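Local atomic coordinates of terminal oxygenase component of carbazole 1,9a-dioxygenase (Nocardioides aromaticivorans, PDB entry 3GCF), a protein that probably serves as the oxygenase component of a Rieske non-heme iron system that dioxygenates carbazole, using electrons passed to it by a ferredoxin. Residues 32-37 / 147-152. Sequence-based numbering, arbitrary orientation.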
loop_
_atom_site.group_PDB
_atom_site.type_symbol
_atom_site.label_atom_id
_atom_site.label_comp_id
_atom_site.label_asym_id
_atom_site.label_seq_id
_atom_site.Cartn_x
_atom_site.Cartn_y
_atom_site.Cartn_z
ATOM N N ASP A 32 15.155 23.081 -7.838
ATOM C CA ASP A 32 16.547 22.709 -7.648
ATOM C C ASP A 32 17.454 23.852 -8.106
ATOM O O ASP A 32 16.970 24.895 -8.570
ATOM C CB ASP A 32 16.866 21.379 -8.350
ATOM C CG ASP A 32 16.671 21.432 -9.851
ATOM O OD1 ASP A 32 15.757 22.137 -10.323
ATOM O OD2 ASP A 32 17.429 20.740 -10.559
ATOM N N ASN A 33 18.760 23.651 -7.971
ATOM C CA ASN A 33 19.746 24.678 -8.271
ATOM C C ASN A 33 19.597 25.712 -7.155
ATOM O O ASN A 33 19.687 26.919 -7.368
ATOM C CB ASN A 33 19.521 25.302 -9.650
ATOM C CG ASN A 33 20.067 24.426 -10.774
ATOM O OD1 ASN A 33 21.090 23.755 -10.610
ATOM N ND2 ASN A 33 19.396 24.437 -11.918
ATOM N N HIS A 34 19.353 25.191 -5.954
ATOM C CA HIS A 34 19.192 25.974 -4.736
ATOM C C HIS A 34 19.762 25.150 -3.588
ATOM O O HIS A 34 19.852 23.924 -3.675
ATOM C CB HIS A 34 17.708 26.223 -4.425
ATOM C CG HIS A 34 17.068 27.287 -5.262
ATOM N ND1 HIS A 34 17.282 28.632 -5.047
ATOM C CD2 HIS A 34 16.204 27.205 -6.302
ATOM C CE1 HIS A 34 16.576 29.332 -5.918
ATOM N NE2 HIS A 34 15.913 28.490 -6.691
ATOM N N TRP A 35 20.149 25.827 -2.515
ATOM C CA TRP A 35 20.637 25.143 -1.333
ATOM C C TRP A 35 19.391 24.731 -0.547
ATOM O O TRP A 35 18.389 25.455 -0.539
ATOM C CB TRP A 35 21.477 26.076 -0.463
ATOM C CG TRP A 35 22.825 26.413 -1.008
ATOM C CD1 TRP A 35 23.165 27.511 -1.746
ATOM C CD2 TRP A 35 24.030 25.660 -0.830
ATOM N NE1 TRP A 35 24.511 27.492 -2.031
ATOM C CE2 TRP A 35 25.065 26.365 -1.483
ATOM C CE3 TRP A 35 24.335 24.454 -0.178
ATOM C CZ2 TRP A 35 26.390 25.905 -1.505
ATOM C CZ3 TRP A 35 25.654 23.995 -0.200
ATOM C CH2 TRP A 35 26.664 24.723 -0.860
ATOM N N HIS A 36 19.455 23.572 0.102
ATOM C CA HIS A 36 18.350 23.064 0.916
ATOM C C HIS A 36 18.945 22.384 2.145
ATOM O O HIS A 36 19.980 21.734 2.053
ATOM C CB HIS A 36 17.529 22.023 0.141
ATOM C CG HIS A 36 16.689 22.595 -0.957
ATOM N ND1 HIS A 36 15.521 23.286 -0.718
ATOM C CD2 HIS A 36 16.839 22.563 -2.303
ATOM C CE1 HIS A 36 14.987 23.655 -1.870
ATOM N NE2 HIS A 36 15.767 23.229 -2.848
ATOM N N PRO A 37 18.309 22.539 3.317
ATOM C CA PRO A 37 18.852 21.889 4.514
ATOM C C PRO A 37 18.637 20.379 4.426
ATOM O O PRO A 37 17.627 19.920 3.892
ATOM C CB PRO A 37 18.047 22.525 5.647
ATOM C CG PRO A 37 16.727 22.836 4.990
ATOM C CD PRO A 37 17.158 23.393 3.655
ATOM N N GLU A 147 26.577 25.138 -10.907
ATOM C CA GLU A 147 27.590 25.286 -9.881
ATOM C C GLU A 147 26.869 26.028 -8.762
ATOM O O GLU A 147 25.989 26.851 -9.016
ATOM C CB GLU A 147 28.767 26.128 -10.373
ATOM C CG GLU A 147 29.398 25.646 -11.664
ATOM C CD GLU A 147 30.741 26.307 -11.927
ATOM O OE1 GLU A 147 30.844 27.544 -11.753
ATOM O OE2 GLU A 147 31.693 25.591 -12.312
ATOM N N PRO A 148 27.227 25.746 -7.509
ATOM C CA PRO A 148 26.555 26.431 -6.407
ATOM C C PRO A 148 26.837 27.924 -6.328
ATOM O O PRO A 148 27.931 28.383 -6.654
ATOM C CB PRO A 148 27.062 25.678 -5.181
ATOM C CG PRO A 148 28.446 25.262 -5.592
ATOM C CD PRO A 148 28.240 24.797 -7.012
ATOM N N HIS A 149 25.826 28.680 -5.912
ATOM C CA HIS A 149 25.962 30.118 -5.732
ATOM C C HIS A 149 26.023 30.309 -4.217
ATOM O O HIS A 149 25.978 29.333 -3.468
ATOM C CB HIS A 149 24.758 30.862 -6.319
ATOM C CG HIS A 149 23.436 30.269 -5.938
ATOM N ND1 HIS A 149 22.731 29.426 -6.771
ATOM C CD2 HIS A 149 22.717 30.354 -4.794
ATOM C CE1 HIS A 149 21.635 29.018 -6.156
ATOM N NE2 HIS A 149 21.604 29.566 -4.954
ATOM N N ALA A 150 26.122 31.554 -3.766
ATOM C CA ALA A 150 26.208 31.848 -2.341
ATOM C C ALA A 150 25.001 31.330 -1.567
ATOM O O ALA A 150 23.859 31.533 -1.976
ATOM C CB ALA A 150 26.353 33.351 -2.127
ATOM N N LEU A 151 25.271 30.669 -0.444
ATOM C CA LEU A 151 24.228 30.117 0.412
ATOM C C LEU A 151 23.221 31.187 0.838
ATOM O O LEU A 151 22.018 30.925 0.903
ATOM C CB LEU A 151 24.858 29.487 1.667
ATOM C CG LEU A 151 23.903 28.972 2.751
ATOM C CD1 LEU A 151 23.031 27.876 2.172
ATOM C CD2 LEU A 151 24.689 28.453 3.953
ATOM N N SER A 152 23.723 32.386 1.125
ATOM C CA SER A 152 22.893 33.505 1.571
ATOM C C SER A 152 21.779 33.859 0.604
ATOM O O SER A 152 20.803 34.503 0.982
ATOM C CB SER A 152 23.759 34.745 1.800
ATOM O OG SER A 152 24.324 35.199 0.583
#
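Trp35 lays one face of its indole against the CD1 methyl of Leu151, a CH-pi contact 3.9 Å from Leu151 CD1 to the centroid of the Trp35 five-membered ring. The methyl sits off the ring centre, near CG and CB, and the leucine side chain runs roughly perpendicular to that of Trp35. Trp35 CG lies anti to its own carbonyl carbon (chi1 -72°), which carries the indole out to the 147-152 loop. There Trp35 NE1 donates a hydrogen bond to His149 O, 2.8 Å long and nearly straight at 176°. The acceptor lies in the indole plane. Beyond NE1, Trp35 CZ2 meets Pro148 CB at 3.7 Å.

The indole edge also points toward the face of the His149 imidazole, an offset edge-to-face pair with ring centroids 5.5 Å apart. At the edge of that imidazole, His149 CE1 sits 3.1 Å from Asn33 O, which lies near the ring plane. Asp154 ties both segments together. It accepts hydrogen bonds from His34 ND1, His149 NE2 and Trp35 N, and would probably favour a protonated His149.

The contact joins strand 34-40, an edge strand of the Rieske-domain sheet, to the loop after its neighbour, strand 138-143, away from both metal sites. Asn33 and His34 both face Ile143 in a G1 beta bulge. Phe142 packs edge-to-face with Trp35 and His149. An alanine at Trp35 would probably leave His149 O without this donor and open a gap beside Leu151 and Pro148. The chemistry implies an indole held by apolar packing over its face and fixed in rotation by one directional N-H bond.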